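Side-chain contacts in alpha-1,3-glucanase (Paenibacillus glycanilyticus, PDB 6K0P), which hydrolyses alpha-1,3-glucan as a glycoside hydrolase of family 87, its catalytic domain here holding the disaccharide nigerose: residues A[117-120]-A[121-125]; A[350-353]-A[354-358]; A[460-463]-A[464-468]; A[553-556]-A[557-561]. The protein carries 1 engineered substitution. All coordinates share one frame; numbering follows the deposited sequence.

Interaction 1 (A[117-120]-A[121-125])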
# COMPACT_ATOMS: atom_id res chain seq x y z
N LEU A 117 -6.19 -10.67 -15.33
CA LEU A 117 -5.86 -9.83 -14.18
C LEU A 117 -4.43 -9.32 -14.24
O LEU A 117 -4.12 -8.35 -13.53
CB LEU A 117 -6.13 -10.56 -12.87
CG LEU A 117 -7.58 -11.01 -12.68
CD1 LEU A 117 -7.74 -11.67 -11.33
CD2 LEU A 117 -8.57 -9.85 -12.85
N GLY A 118 -3.58 -9.92 -15.07
CA GLY A 118 -2.27 -9.35 -15.34
C GLY A 118 -2.33 -7.94 -15.89
O GLY A 118 -1.33 -7.21 -15.83
N ARG A 119 -3.48 -7.53 -16.42
CA ARG A 119 -3.67 -6.18 -16.93
C ARG A 119 -4.22 -5.22 -15.89
O ARG A 119 -4.40 -4.04 -16.20
CB ARG A 119 -4.62 -6.19 -18.13
CG ARG A 119 -4.11 -6.99 -19.33
CD ARG A 119 -2.77 -6.45 -19.80
NE ARG A 119 -2.86 -5.06 -20.24
CZ ARG A 119 -1.80 -4.29 -20.51
NH1 ARG A 119 -0.57 -4.78 -20.37
NH2 ARG A 119 -1.97 -3.05 -20.92
N LEU A 120 -4.51 -5.68 -14.67
CA LEU A 120 -5.10 -4.80 -13.66
C LEU A 120 -4.22 -3.57 -13.46
O LEU A 120 -3.03 -3.69 -13.15
CB LEU A 120 -5.22 -5.53 -12.33
CG LEU A 120 -6.43 -6.41 -12.04
CD1 LEU A 120 -6.25 -6.99 -10.65
CD2 LEU A 120 -7.71 -5.60 -12.14
N GLY A 121 -4.83 -2.39 -13.62
CA GLY A 121 -4.17 -1.12 -13.44
C GLY A 121 -3.66 -0.49 -14.71
O GLY A 121 -3.42 0.73 -14.72
N TYR A 122 -3.51 -1.26 -15.79
CA TYR A 122 -2.88 -0.76 -17.01
C TYR A 122 -3.85 -0.11 -17.98
O TYR A 122 -3.42 0.74 -18.78
CB TYR A 122 -2.19 -1.91 -17.76
CG TYR A 122 -0.87 -2.36 -17.19
CD1 TYR A 122 0.31 -1.69 -17.49
CD2 TYR A 122 -0.80 -3.47 -16.35
CE1 TYR A 122 1.53 -2.11 -16.97
CE2 TYR A 122 0.40 -3.89 -15.83
CZ TYR A 122 1.57 -3.22 -16.14
OH TYR A 122 2.75 -3.67 -15.62
N ASP A 123 -5.13 -0.48 -17.96
CA ASP A 123 -6.05 -0.14 -19.04
C ASP A 123 -7.22 0.68 -18.49
O ASP A 123 -8.08 0.14 -17.78
CB ASP A 123 -6.51 -1.41 -19.77
CG ASP A 123 -5.33 -2.22 -20.29
OD1 ASP A 123 -4.34 -1.60 -20.75
OD2 ASP A 123 -5.37 -3.47 -20.24
N ASN A 124 -7.27 1.96 -18.84
CA ASN A 124 -8.26 2.87 -18.29
C ASN A 124 -9.56 2.93 -19.10
O ASN A 124 -10.52 3.55 -18.64
CB ASN A 124 -7.68 4.28 -18.11
CG ASN A 124 -7.36 4.96 -19.42
OD1 ASN A 124 -8.23 5.16 -20.28
ND2 ASN A 124 -6.10 5.37 -19.59
N ALA A 125 -9.61 2.31 -20.28
CA ALA A 125 -10.82 2.54 -21.07
C ALA A 125 -11.78 1.37 -20.99
O ALA A 125 -11.35 0.21 -21.06
CB ALA A 125 -10.44 2.76 -22.53
O HOH W 1 -6.50 -2.36 -16.10
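Arg119 and Asp123 face each other across a reverse turn and join in a side-on salt bridge, a compact example of a loop that is bound by both its main chain and its side chains. NE of Arg119 lies 3.0 Å from OD2 of Asp123, and NH2 of Arg119 lies 2.8 Å from OD1, so each carboxylate oxygen takes one nitrogen on its syn side, near the plane of the guanidinium. Bends at chi2 and chi3 (-58° and -62°) fold the arginine chain back to reach this position. The guanidinium also lies flat on the ring of Tyr122, the planes 20° apart and the centres 4.7 Å apart, while its NH2 comes 3.4 Å from CB of Tyr122. This outer layer belongs to an arginine largely exposed to solvent. The inner layer is tighter. Tyr122 N bonds to Arg119 O at 2.9 Å, Leu120 and Gly121 are buried, and a water ties Arg119 O, 2.7 Å from it, to Asp123 N, with a weak bond from Gly121 N. Tyr122 turns its hydroxyl to Asp282, a residue of a glycan pocket, and its ring also touches Arg280 of that pocket. With Leu120 and glycine at its corners, the latter at positive phi, the loop is a type II beta turn, here placed beside a sugar-binding site.

Interaction 2 (A[350-353]-A[354-358])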
# COMPACT_ATOMS: atom_id res chain seq x y z
N ARG A 350 -2.39 3.14 1.21
CA ARG A 350 -3.71 2.59 0.91
C ARG A 350 -3.94 2.71 -0.59
O ARG A 350 -3.73 3.78 -1.16
CB ARG A 350 -4.82 3.34 1.66
CG ARG A 350 -6.21 2.75 1.37
CD ARG A 350 -7.29 3.45 2.18
NE ARG A 350 -7.61 4.80 1.71
CZ ARG A 350 -7.64 5.89 2.48
NH1 ARG A 350 -7.34 5.81 3.78
NH2 ARG A 350 -7.99 7.05 1.96
N GLY A 351 -4.37 1.63 -1.22
CA GLY A 351 -4.67 1.69 -2.64
C GLY A 351 -3.48 1.67 -3.58
O GLY A 351 -3.57 2.23 -4.68
N THR A 352 -2.36 1.05 -3.20
CA THR A 352 -1.30 0.90 -4.19
C THR A 352 -1.74 -0.06 -5.30
O THR A 352 -2.71 -0.81 -5.16
CB THR A 352 0.02 0.46 -3.55
OG1 THR A 352 -0.11 -0.87 -3.02
CG2 THR A 352 0.45 1.42 -2.44
N GLY A 353 -1.01 -0.01 -6.42
CA GLY A 353 -1.38 -0.78 -7.59
C GLY A 353 -0.48 -1.98 -7.84
O GLY A 353 -0.62 -2.70 -8.84
N ASP A 354 0.46 -2.18 -6.93
CA ASP A 354 1.34 -3.35 -6.86
C ASP A 354 1.85 -3.39 -5.42
O ASP A 354 1.31 -2.68 -4.56
CB ASP A 354 2.43 -3.26 -7.93
CG ASP A 354 2.91 -4.63 -8.41
OD1 ASP A 354 3.46 -5.41 -7.60
OD2 ASP A 354 2.75 -4.92 -9.61
N ASP A 355 2.87 -4.21 -5.15
CA ASP A 355 3.38 -4.38 -3.79
C ASP A 355 3.50 -3.03 -3.10
O ASP A 355 4.16 -2.12 -3.60
CB ASP A 355 4.78 -5.02 -3.83
CG ASP A 355 4.79 -6.46 -4.31
OD1 ASP A 355 3.82 -7.21 -4.08
OD2 ASP A 355 5.82 -6.84 -4.91
N SER A 356 2.85 -2.87 -1.94
CA SER A 356 2.85 -1.54 -1.32
C SER A 356 4.24 -1.15 -0.84
O SER A 356 4.73 -0.06 -1.16
CB SER A 356 1.86 -1.48 -0.16
OG SER A 356 0.53 -1.72 -0.60
N PHE A 357 4.89 -2.03 -0.08
CA PHE A 357 6.26 -1.84 0.38
C PHE A 357 7.02 -3.09 -0.02
O PHE A 357 6.62 -4.20 0.35
CB PHE A 357 6.30 -1.67 1.90
CG PHE A 357 5.59 -0.44 2.39
CD1 PHE A 357 6.19 0.81 2.32
CD2 PHE A 357 4.31 -0.55 2.91
CE1 PHE A 357 5.52 1.94 2.77
CE2 PHE A 357 3.64 0.59 3.36
CZ PHE A 357 4.25 1.83 3.29
N ALA A 358 8.11 -2.92 -0.77
CA ALA A 358 8.81 -4.06 -1.34
C ALA A 358 10.32 -3.86 -1.23
O ALA A 358 10.83 -2.73 -1.18
CB ALA A 358 8.43 -4.28 -2.81
O HOH W 2 -1.93 -0.15 -0.41
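Thr352 OG1 is gripped from two directions by the segment that follows it. It donates to Asp354 O at 2.8 Å, meeting that oxygen almost head-on, with a C=O...donor angle of 170°. On another side it sits only 2.6 Å from Ser356 OG, a short hydroxyl-to-hydroxyl contact in which the serine proton has a second possible acceptor. A chi1 of 66° sets OG1 between the backbone N and the carbonyl carbon of Thr352, where both partners can reach it, and leaves the methyl CG2 to pack alongside Ser356, 3.9 Å from its CB. A water completes the circuit: it accepts from Thr352 N and lies 2.9 Å from Ser356 OG. The buried hydroxyls thus lie against one another and a carbonyl, in a corner whose backbone also bonds to neighbouring coils. Next to this knot, Asp354 OD1 takes Asp355 N at 2.8 Å through its anti lone pair, which limits the rotation of the carboxylate, and its other oxygen, OD2, forms a salt bridge with Arg280. The carboxylate of Asp355 points away from the knot and is held by Tyr392 and by the backbone N of Ala387. The side chain of Asp354 lies about 6 Å from a bound glucose, and Arg280 lines that glycan pocket. The corner joins strand 343-350 to strand 357-360, each pairing in parallel with strands of neighbouring coils, and is a turn of the right-handed parallel beta-helix that carries the sugar site.

Interaction 3 (A[460-463]-A[464-468]). With GLC (alpha-D-glucopyranose), chain C.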
# COMPACT_ATOMS: atom_id res chain seq x y z
N GLN A 460 -4.56 -19.69 -9.23
CA GLN A 460 -3.82 -20.04 -8.03
C GLN A 460 -4.36 -19.20 -6.88
O GLN A 460 -4.91 -18.12 -7.08
CB GLN A 460 -2.32 -19.83 -8.23
CG GLN A 460 -1.69 -20.91 -9.11
CD GLN A 460 -0.25 -20.63 -9.43
OE1 GLN A 460 0.52 -20.28 -8.53
NE2 GLN A 460 0.13 -20.76 -10.70
N ASN A 461 -4.23 -19.74 -5.66
CA ASN A 461 -4.92 -19.20 -4.50
C ASN A 461 -3.89 -18.91 -3.42
O ASN A 461 -3.12 -19.80 -3.05
CB ASN A 461 -5.95 -20.22 -3.99
CG ASN A 461 -6.85 -20.74 -5.11
OD1 ASN A 461 -6.97 -21.94 -5.31
ND2 ASN A 461 -7.46 -19.83 -5.86
N PHE A 462 -3.89 -17.67 -2.92
CA PHE A 462 -2.77 -17.18 -2.12
C PHE A 462 -3.15 -16.99 -0.66
O PHE A 462 -4.21 -16.43 -0.35
CB PHE A 462 -2.17 -15.94 -2.77
CG PHE A 462 -1.47 -16.28 -4.02
CD1 PHE A 462 -0.16 -16.72 -3.98
CD2 PHE A 462 -2.17 -16.33 -5.23
CE1 PHE A 462 0.48 -17.13 -5.14
CE2 PHE A 462 -1.54 -16.74 -6.38
CZ PHE A 462 -0.21 -17.15 -6.34
N GLY A 463 -2.28 -17.48 0.23
CA GLY A 463 -2.46 -17.31 1.66
C GLY A 463 -2.04 -15.93 2.12
O GLY A 463 -1.51 -15.11 1.35
N ALA A 464 -2.27 -15.67 3.41
CA ALA A 464 -1.89 -14.39 4.00
C ALA A 464 -0.39 -14.17 3.92
O ALA A 464 0.07 -13.04 3.69
CB ALA A 464 -2.36 -14.32 5.45
N ILE A 465 0.39 -15.23 4.15
CA ILE A 465 1.84 -15.20 3.95
C ILE A 465 2.19 -16.33 3.00
O ILE A 465 1.81 -17.49 3.24
CB ILE A 465 2.63 -15.33 5.26
CG1 ILE A 465 2.20 -14.24 6.25
CG2 ILE A 465 4.14 -15.26 4.99
CD1 ILE A 465 2.97 -14.27 7.58
N TRP A 466 2.89 -16.00 1.93
CA TRP A 466 3.35 -16.96 0.93
C TRP A 466 4.86 -17.07 1.05
O TRP A 466 5.57 -16.08 0.87
CB TRP A 466 2.95 -16.47 -0.46
CG TRP A 466 3.26 -17.38 -1.62
CD1 TRP A 466 3.30 -18.75 -1.63
CD2 TRP A 466 3.54 -16.96 -2.96
NE1 TRP A 466 3.60 -19.20 -2.90
CE2 TRP A 466 3.75 -18.12 -3.73
CE3 TRP A 466 3.65 -15.71 -3.57
CZ2 TRP A 466 4.06 -18.06 -5.09
CZ3 TRP A 466 3.95 -15.65 -4.92
CH2 TRP A 466 4.15 -16.82 -5.67
N ILE A 467 5.33 -18.27 1.37
CA ILE A 467 6.76 -18.57 1.43
C ILE A 467 7.06 -19.40 0.19
O ILE A 467 6.69 -20.58 0.11
CB ILE A 467 7.12 -19.34 2.71
CG1 ILE A 467 6.65 -18.59 3.97
CG2 ILE A 467 8.64 -19.55 2.75
CD1 ILE A 467 5.24 -18.98 4.45
N TYR A 468 7.70 -18.78 -0.80
CA TYR A 468 7.87 -19.36 -2.13
C TYR A 468 9.35 -19.54 -2.42
O TYR A 468 10.07 -18.55 -2.61
CB TYR A 468 7.24 -18.45 -3.19
CG TYR A 468 7.30 -18.96 -4.62
CD1 TYR A 468 6.94 -20.27 -4.93
CD2 TYR A 468 7.66 -18.12 -5.66
CE1 TYR A 468 6.96 -20.73 -6.25
CE2 TYR A 468 7.69 -18.56 -6.98
CZ TYR A 468 7.33 -19.88 -7.26
OH TYR A 468 7.35 -20.34 -8.56
C1 GLC C . 2.91 -19.30 -12.55
C2 GLC C . 3.56 -18.05 -13.06
C3 GLC C . 4.80 -17.67 -12.30
C4 GLC C . 4.47 -17.67 -10.83
C5 GLC C . 4.02 -19.07 -10.47
C6 GLC C . 3.65 -19.14 -9.02
O1 GLC C . 3.64 -20.29 -12.94
O2 GLC C . 3.84 -18.15 -14.44
O3 GLC C . 4.98 -16.30 -12.57
O4 GLC C . 5.60 -17.31 -10.04
O5 GLC C . 2.86 -19.39 -11.17
O6 GLC C . 3.07 -20.35 -8.63
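Phe462 and Trp466 form the aromatic core of this contact, a T-shaped pair in which the phenyl edge is directed at the indole face. The phenyl and the six-membered ring of the indole are 4.8 Å apart between centroids, with planes at 74°. CE1 of Phe462, with CD1 beside it, does the touching, 3.7 Å from CZ2 of Trp466. The indole is covered on its opposite face by CB of Tyr468, so it is held as a layer between two neighbours. A chi1 of -176° on Trp466 carries its ring out beside the carbonyl carbon and into this T-shaped pair. Tyr410 meets both rings from outside the segments.

Hydrogen bonds are made by Gln460 to a bound glucose. Its OE1 accepts from O6 of the sugar at 2.6 Å, and its NE2 donates to the ring oxygen O5 at 3.1 Å. Because NE2 is also bonded to Thr448 O, the amide is fixed the right way round for both.

Apolar and looser contacts bring the sugar to the rings: C6 of the glucose lies at the indole edge, 4.1 Å from CZ2 of Trp466, and O4 lies 3.8 Å from OH of Tyr468. Trp466 NE1 is held by Gln495, which together with Glu529 also bonds the sugar. The chemistry implies a division of labour, with aromatic packing shaping the wall and polar groups recognising the sugar oxygens.

Interaction 4 (A[553-556]-A[557-561]). With SO4 (sulfate ion), chain E.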
# COMPACT_ATOMS: atom_id res chain seq x y z
N ALA A 553 -6.86 -27.82 9.74
CA ALA A 553 -5.79 -26.94 10.20
C ALA A 553 -4.64 -26.89 9.20
O ALA A 553 -4.10 -25.81 8.93
CB ALA A 553 -5.29 -27.36 11.57
N ILE A 554 -4.23 -28.03 8.67
CA ILE A 554 -3.10 -28.09 7.74
C ILE A 554 -3.44 -29.02 6.58
O ILE A 554 -3.98 -30.11 6.78
CB ILE A 554 -1.77 -28.49 8.43
CG1 ILE A 554 -0.63 -28.58 7.41
CG2 ILE A 554 -1.92 -29.82 9.19
CD1 ILE A 554 0.77 -28.64 8.03
N TYR A 555 -3.12 -28.57 5.37
CA TYR A 555 -3.25 -29.36 4.16
C TYR A 555 -1.88 -29.60 3.55
O TYR A 555 -1.03 -28.69 3.51
CB TYR A 555 -4.13 -28.64 3.11
CG TYR A 555 -4.22 -29.44 1.83
CD1 TYR A 555 -5.15 -30.46 1.70
CD2 TYR A 555 -3.36 -29.19 0.77
CE1 TYR A 555 -5.22 -31.21 0.54
CE2 TYR A 555 -3.42 -29.94 -0.40
CZ TYR A 555 -4.36 -30.94 -0.50
OH TYR A 555 -4.42 -31.70 -1.65
N GLY A 556 -1.65 -30.83 3.07
CA GLY A 556 -0.52 -31.15 2.23
C GLY A 556 0.60 -31.92 2.91
O GLY A 556 1.55 -32.32 2.22
N GLU A 557 0.53 -32.13 4.22
CA GLU A 557 1.67 -32.68 4.95
C GLU A 557 2.00 -34.10 4.48
O GLU A 557 3.18 -34.43 4.24
CB GLU A 557 1.42 -32.65 6.45
CG GLU A 557 2.65 -33.05 7.25
CD GLU A 557 2.50 -32.84 8.74
OE1 GLU A 557 1.37 -32.58 9.22
OE2 GLU A 557 3.53 -32.92 9.44
N ALA A 558 0.99 -34.95 4.34
CA ALA A 558 1.23 -36.33 3.92
C ALA A 558 1.69 -36.41 2.48
O ALA A 558 2.37 -37.38 2.10
CB ALA A 558 -0.04 -37.17 4.12
N GLN A 559 1.33 -35.43 1.65
CA GLN A 559 1.66 -35.44 0.23
C GLN A 559 2.94 -34.69 -0.08
O GLN A 559 3.26 -34.48 -1.26
CB GLN A 559 0.52 -34.83 -0.58
CG GLN A 559 -0.79 -35.56 -0.46
CD GLN A 559 -1.91 -34.80 -1.14
OE1 GLN A 559 -2.10 -34.92 -2.35
NE2 GLN A 559 -2.62 -33.98 -0.37
N SER A 560 3.68 -34.27 0.94
CA SER A 560 4.91 -33.50 0.77
C SER A 560 6.06 -34.27 1.41
O SER A 560 6.55 -33.90 2.49
CB SER A 560 4.77 -32.08 1.32
OG SER A 560 3.58 -31.48 0.81
N PRO A 561 6.52 -35.35 0.76
CA PRO A 561 7.54 -36.21 1.37
C PRO A 561 8.92 -35.60 1.45
O PRO A 561 9.78 -36.18 2.12
CB PRO A 561 7.54 -37.45 0.46
CG PRO A 561 7.14 -36.92 -0.87
CD PRO A 561 6.13 -35.82 -0.58
S SO4 E . -2.48 -34.29 3.36
O1 SO4 E . -1.48 -34.19 2.32
O2 SO4 E . -3.30 -35.50 3.09
O3 SO4 E . -1.87 -34.40 4.67
O4 SO4 E . -3.36 -33.11 3.39
O HOH W 3 -1.88 -32.07 6.22
O HOH W 4 -4.63 -34.55 -3.36
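Gly556 and Gln559 together cradle a sulfate, an anion held without any positively charged side chain among the atoms of the two segments. Gly556 N donates to sulfate O4 at 2.9 Å, Ala558 N to O3 at 2.9 Å, and the amide NE2 of Gln559 to O1 at 2.9 Å. Gln559 N adds a weak bond to O1, and a water bridges O3 to Glu557 N. The anion, probably from the crystallisation liquor, thus draws on Gly556 N, just ahead of the type I beta turn from Glu557 to Ser560, and on the N-H groups of Ala558 and, weakly, Gln559 within it.

The same amide links the two segments directly. Gln559 NE2 donates to Tyr555 OH at 3.2 Å, with an N-H...O angle of 161°; the oxygen lies near the amide plane, and the ring is turned nearly perpendicular to it. The phenol oxygen also bonds to Asp453. On the carbonyl side, Ser560 OG donates to Gly556 O at 2.6 Å, its donor tilted 34° from the carbonyl plane, and Gln559 N gives that oxygen a weak second bond. Glu557 runs extended, its OE1 4.2 Å from CD1 of Ile554, and forms a salt bridge with Arg567. Tyr555 stacks on Tyr520 of strand 520-524, which pairs in parallel with strand 554-555, while Arg567 and Val565, touching Ile554 and Glu557 respectively, belong to strand 563-569.

How the interactions relate
Along the chain the four contacts follow one another in series. Interaction 1 lies in the N-terminal domain D1, whereas interactions 2, 3 and 4 lie in domain D2, on the parallel beta-helix. Interactions 1 and 2 have centres about 15 Å apart and nearest atoms about 5 Å apart, so the D1 loop comes close to the helix corner. Interaction 3 is about 17 Å from interaction 2 and interaction 4 about 15 Å from interaction 3, both centre to centre. Interactions 2 and 3 thus place two sugar sites along one beta-helix, with interaction 1 reaching the first of them from D1; interaction 4 is a corner near the chain end that holds a sulfate.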